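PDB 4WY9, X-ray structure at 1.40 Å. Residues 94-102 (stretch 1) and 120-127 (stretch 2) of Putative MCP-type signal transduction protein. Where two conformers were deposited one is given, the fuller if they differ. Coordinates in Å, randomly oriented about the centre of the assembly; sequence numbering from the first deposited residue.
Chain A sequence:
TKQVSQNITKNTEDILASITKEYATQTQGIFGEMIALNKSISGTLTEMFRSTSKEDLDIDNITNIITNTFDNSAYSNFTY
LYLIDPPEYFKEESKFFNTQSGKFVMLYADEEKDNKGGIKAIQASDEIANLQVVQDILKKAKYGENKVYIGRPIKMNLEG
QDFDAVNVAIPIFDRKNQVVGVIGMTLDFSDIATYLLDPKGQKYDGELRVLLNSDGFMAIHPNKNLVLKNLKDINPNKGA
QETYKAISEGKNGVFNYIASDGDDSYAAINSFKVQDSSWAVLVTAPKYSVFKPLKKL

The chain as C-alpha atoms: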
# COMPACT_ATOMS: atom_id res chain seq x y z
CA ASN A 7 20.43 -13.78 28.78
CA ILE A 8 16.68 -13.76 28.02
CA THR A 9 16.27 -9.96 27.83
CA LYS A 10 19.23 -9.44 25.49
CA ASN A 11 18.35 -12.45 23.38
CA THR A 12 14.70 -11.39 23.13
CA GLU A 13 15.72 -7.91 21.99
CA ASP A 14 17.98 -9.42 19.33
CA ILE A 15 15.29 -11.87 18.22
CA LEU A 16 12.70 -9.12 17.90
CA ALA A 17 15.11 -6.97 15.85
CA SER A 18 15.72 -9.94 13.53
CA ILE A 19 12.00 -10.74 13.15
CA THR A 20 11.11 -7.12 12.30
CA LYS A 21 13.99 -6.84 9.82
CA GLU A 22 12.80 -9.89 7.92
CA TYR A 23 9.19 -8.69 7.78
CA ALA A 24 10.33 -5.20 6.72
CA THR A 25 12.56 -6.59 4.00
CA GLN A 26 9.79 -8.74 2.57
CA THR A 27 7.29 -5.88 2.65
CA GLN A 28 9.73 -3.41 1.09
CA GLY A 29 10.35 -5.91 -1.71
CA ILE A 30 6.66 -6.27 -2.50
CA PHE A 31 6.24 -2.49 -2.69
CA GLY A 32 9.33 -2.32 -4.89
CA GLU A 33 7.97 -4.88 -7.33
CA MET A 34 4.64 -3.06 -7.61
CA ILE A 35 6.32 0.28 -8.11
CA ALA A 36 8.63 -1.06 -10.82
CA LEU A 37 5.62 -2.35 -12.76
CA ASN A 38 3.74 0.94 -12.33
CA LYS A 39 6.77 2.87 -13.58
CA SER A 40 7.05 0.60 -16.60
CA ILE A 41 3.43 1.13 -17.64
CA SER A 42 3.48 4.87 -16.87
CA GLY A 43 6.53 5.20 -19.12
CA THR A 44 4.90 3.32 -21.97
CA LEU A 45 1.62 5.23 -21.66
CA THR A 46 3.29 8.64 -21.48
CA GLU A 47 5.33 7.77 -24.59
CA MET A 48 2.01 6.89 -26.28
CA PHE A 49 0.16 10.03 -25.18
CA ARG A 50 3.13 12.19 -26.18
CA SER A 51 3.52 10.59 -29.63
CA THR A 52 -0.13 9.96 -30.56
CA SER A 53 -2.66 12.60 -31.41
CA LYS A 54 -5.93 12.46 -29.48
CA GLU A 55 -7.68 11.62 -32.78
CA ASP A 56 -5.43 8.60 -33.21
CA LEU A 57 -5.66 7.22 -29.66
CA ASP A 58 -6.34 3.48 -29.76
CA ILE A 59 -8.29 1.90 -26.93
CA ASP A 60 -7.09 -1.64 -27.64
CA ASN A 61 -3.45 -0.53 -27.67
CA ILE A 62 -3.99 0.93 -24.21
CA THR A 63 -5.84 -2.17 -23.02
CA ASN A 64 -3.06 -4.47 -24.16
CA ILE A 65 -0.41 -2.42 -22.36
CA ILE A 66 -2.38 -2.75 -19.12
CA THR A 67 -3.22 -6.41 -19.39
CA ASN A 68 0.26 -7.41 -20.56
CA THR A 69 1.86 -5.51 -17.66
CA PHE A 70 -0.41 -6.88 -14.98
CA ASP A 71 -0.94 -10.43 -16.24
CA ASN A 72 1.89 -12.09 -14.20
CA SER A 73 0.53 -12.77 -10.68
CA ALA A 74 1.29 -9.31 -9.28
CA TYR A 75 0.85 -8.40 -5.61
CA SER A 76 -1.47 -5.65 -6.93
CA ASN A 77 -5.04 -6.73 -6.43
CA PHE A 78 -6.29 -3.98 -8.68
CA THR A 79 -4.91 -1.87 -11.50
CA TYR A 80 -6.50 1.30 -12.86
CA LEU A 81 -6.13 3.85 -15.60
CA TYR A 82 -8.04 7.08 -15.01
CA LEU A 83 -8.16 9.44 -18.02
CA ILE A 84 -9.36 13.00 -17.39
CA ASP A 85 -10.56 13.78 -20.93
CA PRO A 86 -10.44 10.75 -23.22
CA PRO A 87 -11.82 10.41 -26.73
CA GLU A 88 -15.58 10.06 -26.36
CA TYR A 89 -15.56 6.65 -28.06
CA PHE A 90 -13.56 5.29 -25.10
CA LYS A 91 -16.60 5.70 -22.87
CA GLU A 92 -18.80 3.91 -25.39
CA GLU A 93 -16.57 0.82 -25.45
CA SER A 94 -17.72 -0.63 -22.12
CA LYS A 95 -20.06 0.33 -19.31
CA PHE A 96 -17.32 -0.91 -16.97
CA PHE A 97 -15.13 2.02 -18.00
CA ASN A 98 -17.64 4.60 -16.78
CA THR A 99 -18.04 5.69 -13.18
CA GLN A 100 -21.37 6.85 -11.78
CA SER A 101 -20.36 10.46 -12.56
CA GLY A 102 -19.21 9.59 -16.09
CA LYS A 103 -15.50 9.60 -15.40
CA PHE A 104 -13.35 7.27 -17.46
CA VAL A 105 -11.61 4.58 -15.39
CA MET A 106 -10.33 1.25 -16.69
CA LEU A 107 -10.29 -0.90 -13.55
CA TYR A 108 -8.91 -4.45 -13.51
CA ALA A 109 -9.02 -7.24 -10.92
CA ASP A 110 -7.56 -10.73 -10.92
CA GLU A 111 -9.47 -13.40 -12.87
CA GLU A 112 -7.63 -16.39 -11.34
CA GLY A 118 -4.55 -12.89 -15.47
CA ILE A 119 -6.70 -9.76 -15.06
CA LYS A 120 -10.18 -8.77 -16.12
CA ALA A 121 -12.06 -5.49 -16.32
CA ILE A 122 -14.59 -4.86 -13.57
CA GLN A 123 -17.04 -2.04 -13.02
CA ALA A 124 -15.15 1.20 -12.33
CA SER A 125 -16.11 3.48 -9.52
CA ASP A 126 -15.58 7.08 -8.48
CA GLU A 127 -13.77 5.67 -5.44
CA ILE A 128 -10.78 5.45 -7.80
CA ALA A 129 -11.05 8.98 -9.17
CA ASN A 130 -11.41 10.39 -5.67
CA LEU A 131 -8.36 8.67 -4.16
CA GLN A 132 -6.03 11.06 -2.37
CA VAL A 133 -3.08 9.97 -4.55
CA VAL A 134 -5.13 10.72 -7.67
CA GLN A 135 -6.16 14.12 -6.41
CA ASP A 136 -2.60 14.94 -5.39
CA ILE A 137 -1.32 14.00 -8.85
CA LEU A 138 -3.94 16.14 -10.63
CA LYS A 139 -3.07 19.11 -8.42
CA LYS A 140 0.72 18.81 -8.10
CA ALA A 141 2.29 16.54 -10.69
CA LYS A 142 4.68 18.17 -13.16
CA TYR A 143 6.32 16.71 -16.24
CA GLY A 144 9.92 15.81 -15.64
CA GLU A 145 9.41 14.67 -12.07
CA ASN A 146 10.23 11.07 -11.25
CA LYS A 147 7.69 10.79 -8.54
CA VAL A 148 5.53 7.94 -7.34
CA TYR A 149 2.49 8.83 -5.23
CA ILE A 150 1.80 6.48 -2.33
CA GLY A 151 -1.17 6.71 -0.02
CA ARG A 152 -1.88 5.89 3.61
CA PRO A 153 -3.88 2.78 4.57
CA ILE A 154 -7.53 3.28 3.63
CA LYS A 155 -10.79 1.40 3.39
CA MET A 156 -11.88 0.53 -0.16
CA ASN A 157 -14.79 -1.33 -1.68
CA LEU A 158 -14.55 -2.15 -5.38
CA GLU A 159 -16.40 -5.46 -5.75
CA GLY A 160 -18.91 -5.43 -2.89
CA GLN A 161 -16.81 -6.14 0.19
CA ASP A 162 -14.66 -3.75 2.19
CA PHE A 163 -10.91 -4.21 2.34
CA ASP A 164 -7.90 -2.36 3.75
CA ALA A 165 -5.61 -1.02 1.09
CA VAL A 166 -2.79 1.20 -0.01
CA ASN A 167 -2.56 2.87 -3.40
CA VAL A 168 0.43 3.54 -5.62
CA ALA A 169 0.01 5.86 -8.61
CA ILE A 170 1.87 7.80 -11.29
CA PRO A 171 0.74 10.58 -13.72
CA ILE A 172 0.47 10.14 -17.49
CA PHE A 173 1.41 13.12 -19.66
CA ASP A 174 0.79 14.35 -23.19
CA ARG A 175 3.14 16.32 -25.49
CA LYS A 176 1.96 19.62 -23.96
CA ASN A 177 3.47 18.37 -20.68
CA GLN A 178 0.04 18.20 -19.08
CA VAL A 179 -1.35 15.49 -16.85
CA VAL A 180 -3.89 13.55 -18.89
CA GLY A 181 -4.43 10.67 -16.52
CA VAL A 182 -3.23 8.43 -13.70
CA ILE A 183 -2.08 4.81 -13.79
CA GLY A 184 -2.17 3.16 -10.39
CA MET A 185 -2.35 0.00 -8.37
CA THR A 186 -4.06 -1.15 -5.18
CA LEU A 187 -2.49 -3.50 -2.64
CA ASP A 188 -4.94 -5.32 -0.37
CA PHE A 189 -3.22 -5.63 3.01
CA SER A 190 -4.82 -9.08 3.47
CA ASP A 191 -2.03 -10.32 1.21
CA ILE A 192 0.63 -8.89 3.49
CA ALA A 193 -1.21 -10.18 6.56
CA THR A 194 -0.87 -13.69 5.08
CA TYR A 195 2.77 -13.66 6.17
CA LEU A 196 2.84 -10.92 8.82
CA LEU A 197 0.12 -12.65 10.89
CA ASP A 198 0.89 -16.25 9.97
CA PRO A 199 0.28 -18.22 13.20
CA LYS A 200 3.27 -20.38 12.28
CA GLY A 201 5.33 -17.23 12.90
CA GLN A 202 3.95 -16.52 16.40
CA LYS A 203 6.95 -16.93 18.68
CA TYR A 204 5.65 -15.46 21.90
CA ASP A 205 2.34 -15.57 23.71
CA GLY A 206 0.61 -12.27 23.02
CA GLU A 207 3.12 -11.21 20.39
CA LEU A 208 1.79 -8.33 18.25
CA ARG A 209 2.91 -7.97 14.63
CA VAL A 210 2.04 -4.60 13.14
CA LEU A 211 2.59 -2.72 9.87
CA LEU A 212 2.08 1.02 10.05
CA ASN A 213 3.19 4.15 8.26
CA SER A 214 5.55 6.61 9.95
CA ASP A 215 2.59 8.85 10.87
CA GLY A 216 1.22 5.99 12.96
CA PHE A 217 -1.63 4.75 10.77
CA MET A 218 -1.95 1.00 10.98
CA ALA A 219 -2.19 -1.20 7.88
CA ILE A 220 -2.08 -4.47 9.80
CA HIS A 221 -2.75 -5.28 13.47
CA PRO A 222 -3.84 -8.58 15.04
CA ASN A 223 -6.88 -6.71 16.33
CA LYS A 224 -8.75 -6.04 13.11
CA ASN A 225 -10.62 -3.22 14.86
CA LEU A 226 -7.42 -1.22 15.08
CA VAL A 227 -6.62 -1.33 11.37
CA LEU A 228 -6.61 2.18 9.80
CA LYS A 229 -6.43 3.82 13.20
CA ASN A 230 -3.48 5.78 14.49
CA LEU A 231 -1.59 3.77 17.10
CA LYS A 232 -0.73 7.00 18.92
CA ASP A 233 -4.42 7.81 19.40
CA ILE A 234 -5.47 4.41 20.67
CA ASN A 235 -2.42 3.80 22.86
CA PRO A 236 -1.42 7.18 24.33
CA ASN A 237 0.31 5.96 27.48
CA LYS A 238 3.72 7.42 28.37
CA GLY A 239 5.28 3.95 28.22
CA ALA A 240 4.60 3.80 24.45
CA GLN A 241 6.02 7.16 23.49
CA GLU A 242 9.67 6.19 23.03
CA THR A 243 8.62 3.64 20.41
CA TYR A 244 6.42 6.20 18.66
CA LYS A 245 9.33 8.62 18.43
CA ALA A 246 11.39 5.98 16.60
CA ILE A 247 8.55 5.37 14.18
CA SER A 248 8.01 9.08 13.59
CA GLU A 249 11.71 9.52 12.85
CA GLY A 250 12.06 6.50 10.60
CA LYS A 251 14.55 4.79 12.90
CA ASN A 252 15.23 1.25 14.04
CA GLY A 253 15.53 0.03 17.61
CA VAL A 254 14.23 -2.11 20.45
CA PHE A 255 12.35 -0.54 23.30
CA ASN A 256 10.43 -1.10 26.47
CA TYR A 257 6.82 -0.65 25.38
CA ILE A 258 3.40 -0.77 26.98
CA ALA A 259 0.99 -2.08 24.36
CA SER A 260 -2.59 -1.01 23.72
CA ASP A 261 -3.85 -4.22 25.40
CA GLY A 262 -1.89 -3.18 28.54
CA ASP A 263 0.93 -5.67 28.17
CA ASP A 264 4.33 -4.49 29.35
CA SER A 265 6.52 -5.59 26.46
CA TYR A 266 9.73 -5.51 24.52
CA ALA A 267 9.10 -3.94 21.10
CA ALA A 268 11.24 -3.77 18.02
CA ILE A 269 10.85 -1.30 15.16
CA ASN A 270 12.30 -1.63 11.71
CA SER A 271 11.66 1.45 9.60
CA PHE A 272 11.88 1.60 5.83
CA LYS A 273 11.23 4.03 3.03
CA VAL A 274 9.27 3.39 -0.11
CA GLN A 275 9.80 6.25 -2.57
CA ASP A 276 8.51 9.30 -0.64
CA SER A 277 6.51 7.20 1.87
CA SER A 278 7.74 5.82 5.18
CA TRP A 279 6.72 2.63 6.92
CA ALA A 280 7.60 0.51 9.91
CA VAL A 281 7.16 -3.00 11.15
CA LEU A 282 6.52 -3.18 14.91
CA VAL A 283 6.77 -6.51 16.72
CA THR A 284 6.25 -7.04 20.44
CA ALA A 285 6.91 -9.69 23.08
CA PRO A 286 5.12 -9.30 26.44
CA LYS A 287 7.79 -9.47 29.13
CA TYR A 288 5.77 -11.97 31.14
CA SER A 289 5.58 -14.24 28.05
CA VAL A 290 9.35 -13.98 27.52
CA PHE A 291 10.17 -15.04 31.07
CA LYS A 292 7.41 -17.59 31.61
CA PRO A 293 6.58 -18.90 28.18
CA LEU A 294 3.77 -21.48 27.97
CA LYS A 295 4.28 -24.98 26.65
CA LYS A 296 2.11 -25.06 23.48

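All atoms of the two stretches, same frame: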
# COMPACT_ATOMS: atom_id res chain seq x y z
N SER A 94 -17.24 0.25 -23.18
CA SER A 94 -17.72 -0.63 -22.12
C SER A 94 -18.33 0.16 -20.99
O SER A 94 -17.74 1.16 -20.54
CB SER A 94 -16.61 -1.49 -21.59
OG SER A 94 -17.02 -2.27 -20.48
N LYS A 95 -19.48 -0.29 -20.48
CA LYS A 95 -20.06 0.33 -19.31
C LYS A 95 -19.14 0.25 -18.11
O LYS A 95 -19.18 1.11 -17.23
CB LYS A 95 -21.42 -0.31 -18.96
CG LYS A 95 -21.33 -1.72 -18.43
CD LYS A 95 -22.73 -2.30 -18.21
CE LYS A 95 -22.65 -3.67 -17.52
NZ LYS A 95 -23.97 -4.37 -17.47
N PHE A 96 -18.26 -0.75 -18.09
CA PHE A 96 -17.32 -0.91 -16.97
C PHE A 96 -16.34 0.23 -16.87
O PHE A 96 -15.77 0.46 -15.82
CB PHE A 96 -16.53 -2.22 -17.10
CG PHE A 96 -17.29 -3.47 -16.74
CD1 PHE A 96 -18.63 -3.44 -16.38
CD2 PHE A 96 -16.66 -4.66 -16.75
CE1 PHE A 96 -19.29 -4.58 -16.03
CE2 PHE A 96 -17.35 -5.85 -16.42
CZ PHE A 96 -18.67 -5.78 -16.06
N PHE A 97 -16.10 0.93 -17.98
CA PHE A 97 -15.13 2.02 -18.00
C PHE A 97 -15.71 3.34 -17.49
O PHE A 97 -14.99 4.34 -17.44
CB PHE A 97 -14.58 2.24 -19.40
CG PHE A 97 -13.81 1.09 -19.98
CD1 PHE A 97 -13.26 0.09 -19.17
CD2 PHE A 97 -13.61 1.00 -21.35
CE1 PHE A 97 -12.55 -0.93 -19.72
CE2 PHE A 97 -12.90 -0.01 -21.92
CZ PHE A 97 -12.36 -1.01 -21.11
N ASN A 98 -17.00 3.37 -17.16
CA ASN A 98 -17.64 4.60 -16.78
C ASN A 98 -18.07 4.57 -15.31
O ASN A 98 -18.79 3.66 -14.91
CB ASN A 98 -18.89 4.85 -17.64
CG ASN A 98 -18.54 5.09 -19.07
OD1 ASN A 98 -18.46 6.28 -19.50
ND2 ASN A 98 -18.39 4.07 -19.80
N THR A 99 -17.62 5.56 -14.55
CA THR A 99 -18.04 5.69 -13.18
C THR A 99 -19.46 6.25 -13.13
O THR A 99 -20.00 6.68 -14.15
CB THR A 99 -17.10 6.56 -12.36
OG1 THR A 99 -17.30 7.94 -12.74
CG2 THR A 99 -15.65 6.16 -12.54
N GLN A 100 -20.01 6.33 -11.94
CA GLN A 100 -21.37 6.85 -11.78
C GLN A 100 -21.47 8.31 -12.24
O GLN A 100 -22.53 8.75 -12.67
CB GLN A 100 -21.84 6.74 -10.34
CG GLN A 100 -22.01 5.31 -9.89
CD GLN A 100 -23.45 4.84 -10.01
OE1 GLN A 100 -24.43 5.62 -9.89
NE2 GLN A 100 -23.60 3.55 -10.21
N SER A 101 -20.37 9.06 -12.14
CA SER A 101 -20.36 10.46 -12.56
C SER A 101 -19.77 10.62 -13.96
O SER A 101 -19.47 11.75 -14.38
CB SER A 101 -19.61 11.34 -11.57
OG SER A 101 -18.23 11.05 -11.57
N GLY A 102 -19.63 9.52 -14.69
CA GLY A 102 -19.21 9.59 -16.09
C GLY A 102 -17.73 9.80 -16.29
O GLY A 102 -17.27 10.12 -17.39
N LYS A 120 -8.96 -9.04 -15.38
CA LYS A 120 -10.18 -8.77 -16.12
C LYS A 120 -10.77 -7.45 -15.69
O LYS A 120 -10.62 -7.03 -14.54
CB LYS A 120 -11.24 -9.86 -15.86
CG LYS A 120 -11.52 -10.07 -14.38
CD LYS A 120 -12.93 -10.63 -14.15
CE LYS A 120 -13.13 -11.11 -12.72
NZ LYS A 120 -12.41 -10.26 -11.74
N ALA A 121 -11.41 -6.77 -16.63
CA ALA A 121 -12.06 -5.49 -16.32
C ALA A 121 -13.26 -5.75 -15.41
O ALA A 121 -14.01 -6.71 -15.59
CB ALA A 121 -12.50 -4.78 -17.58
N ILE A 122 -13.41 -4.87 -14.42
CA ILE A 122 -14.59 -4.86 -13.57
C ILE A 122 -15.17 -3.47 -13.55
O ILE A 122 -14.54 -2.52 -14.05
CB ILE A 122 -14.23 -5.28 -12.12
CG1 ILE A 122 -13.20 -4.32 -11.50
CG2 ILE A 122 -13.73 -6.71 -12.08
CD1 ILE A 122 -13.09 -4.42 -9.99
N GLN A 123 -16.37 -3.33 -13.00
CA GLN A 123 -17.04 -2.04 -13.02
C GLN A 123 -16.22 -1.00 -12.27
O GLN A 123 -15.94 -1.17 -11.08
CB GLN A 123 -18.44 -2.14 -12.43
CG GLN A 123 -19.19 -0.82 -12.42
CD GLN A 123 -19.42 -0.28 -13.80
OE1 GLN A 123 -20.08 -0.93 -14.61
NE2 GLN A 123 -18.91 0.89 -14.06
N ALA A 124 -15.87 0.10 -12.96
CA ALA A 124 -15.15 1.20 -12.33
C ALA A 124 -16.03 2.05 -11.45
O ALA A 124 -17.24 2.13 -11.66
CB ALA A 124 -14.49 2.05 -13.33
N SER A 125 -15.41 2.71 -10.49
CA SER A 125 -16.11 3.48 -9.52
C SER A 125 -15.42 4.79 -9.27
O SER A 125 -14.20 4.90 -9.45
CB SER A 125 -16.14 2.68 -8.16
OG SER A 125 -16.17 3.45 -7.09
N ASP A 126 -16.17 5.79 -8.84
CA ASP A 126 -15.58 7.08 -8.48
C ASP A 126 -14.66 6.98 -7.28
O ASP A 126 -13.89 7.92 -7.01
CB ASP A 126 -16.70 8.11 -8.24
CG ASP A 126 -17.24 8.64 -9.57
OD1 ASP A 126 -16.43 8.95 -10.45
OD2 ASP A 126 -18.47 8.73 -9.73
N GLU A 127 -14.71 5.88 -6.54
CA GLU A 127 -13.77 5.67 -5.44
C GLU A 127 -12.34 5.79 -5.97
O GLU A 127 -11.44 6.27 -5.28
CB GLU A 127 -13.99 4.32 -4.81
CG GLU A 127 -13.14 4.03 -3.61
CD GLU A 127 -13.72 2.92 -2.73
OE1 GLU A 127 -13.29 1.82 -2.88
OE2 GLU A 127 -14.67 3.19 -2.00
O HOH W 1 -13.20 -0.87 -15.78
O HOH W 2 -19.03 5.43 -9.34

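Residues 94-102, a short 3-10 segment followed by a type I turn, pack against residues 120-127, where a strand gives way to a loop and then the start of a weakly bonded helix; together they bury 510 Å². Ser94 does not touch the other stretch but shapes this one: its OG accepts from Phe96 N (3.1 Å) and its O from Phe97 N (3.0 Å), bracing the 3-10 segment at 95-97. Lys95 contributes its carbonyl, as Gln123 NE2 donates to Lys95 O at 3.2 Å. The same amide nitrogen, Gln123 NE2, donates to Ala124 O (3.2 Å) and lies 2.9 Å from Asn98 O, so the folded glutamine side chain (chi2 p) sits among three carbonyls. Phe96, whose CA lies 4.1 Å from Gln123 CA, makes the one direct backbone-to-backbone hydrogen bond between the stretches, Ala124 N to Phe96 O at 2.9 Å. Water 1 lies within hydrogen-bonding reach of both Phe96 O (2.9 Å) and Ile122 O (2.7 Å). The Phe96 ring packs against residues 121-123, with Gln123 N over one face and Phe96 CD2 4.2 Å from Ala121 CB. Phe97 starts away from stretch 2, but its ring swings back until CE1 is 4.4 Å from Ala121 CB, so both aromatic rings meet this small methyl. Thr99 points toward stretch 2: its OG1 donates to Asp126 OD1 at 2.6 Å, a short bond to a carboxylate, while its CG2 packs 3.6 Å from Ser125 C. Water 2 joins the backbones here, accepting from Gln100 N and Asp126 N, both at 2.9 Å. In the turn from Thr99 to Gly102, closed by Gly102 N to Thr99 O (2.9 Å), Ser101 N donates weakly to Asp126 OD2 (3.1 Å). Asp126 thus anchors the turn beside the helix start, where Ser125 OG caps Glu127 N (2.9 Å).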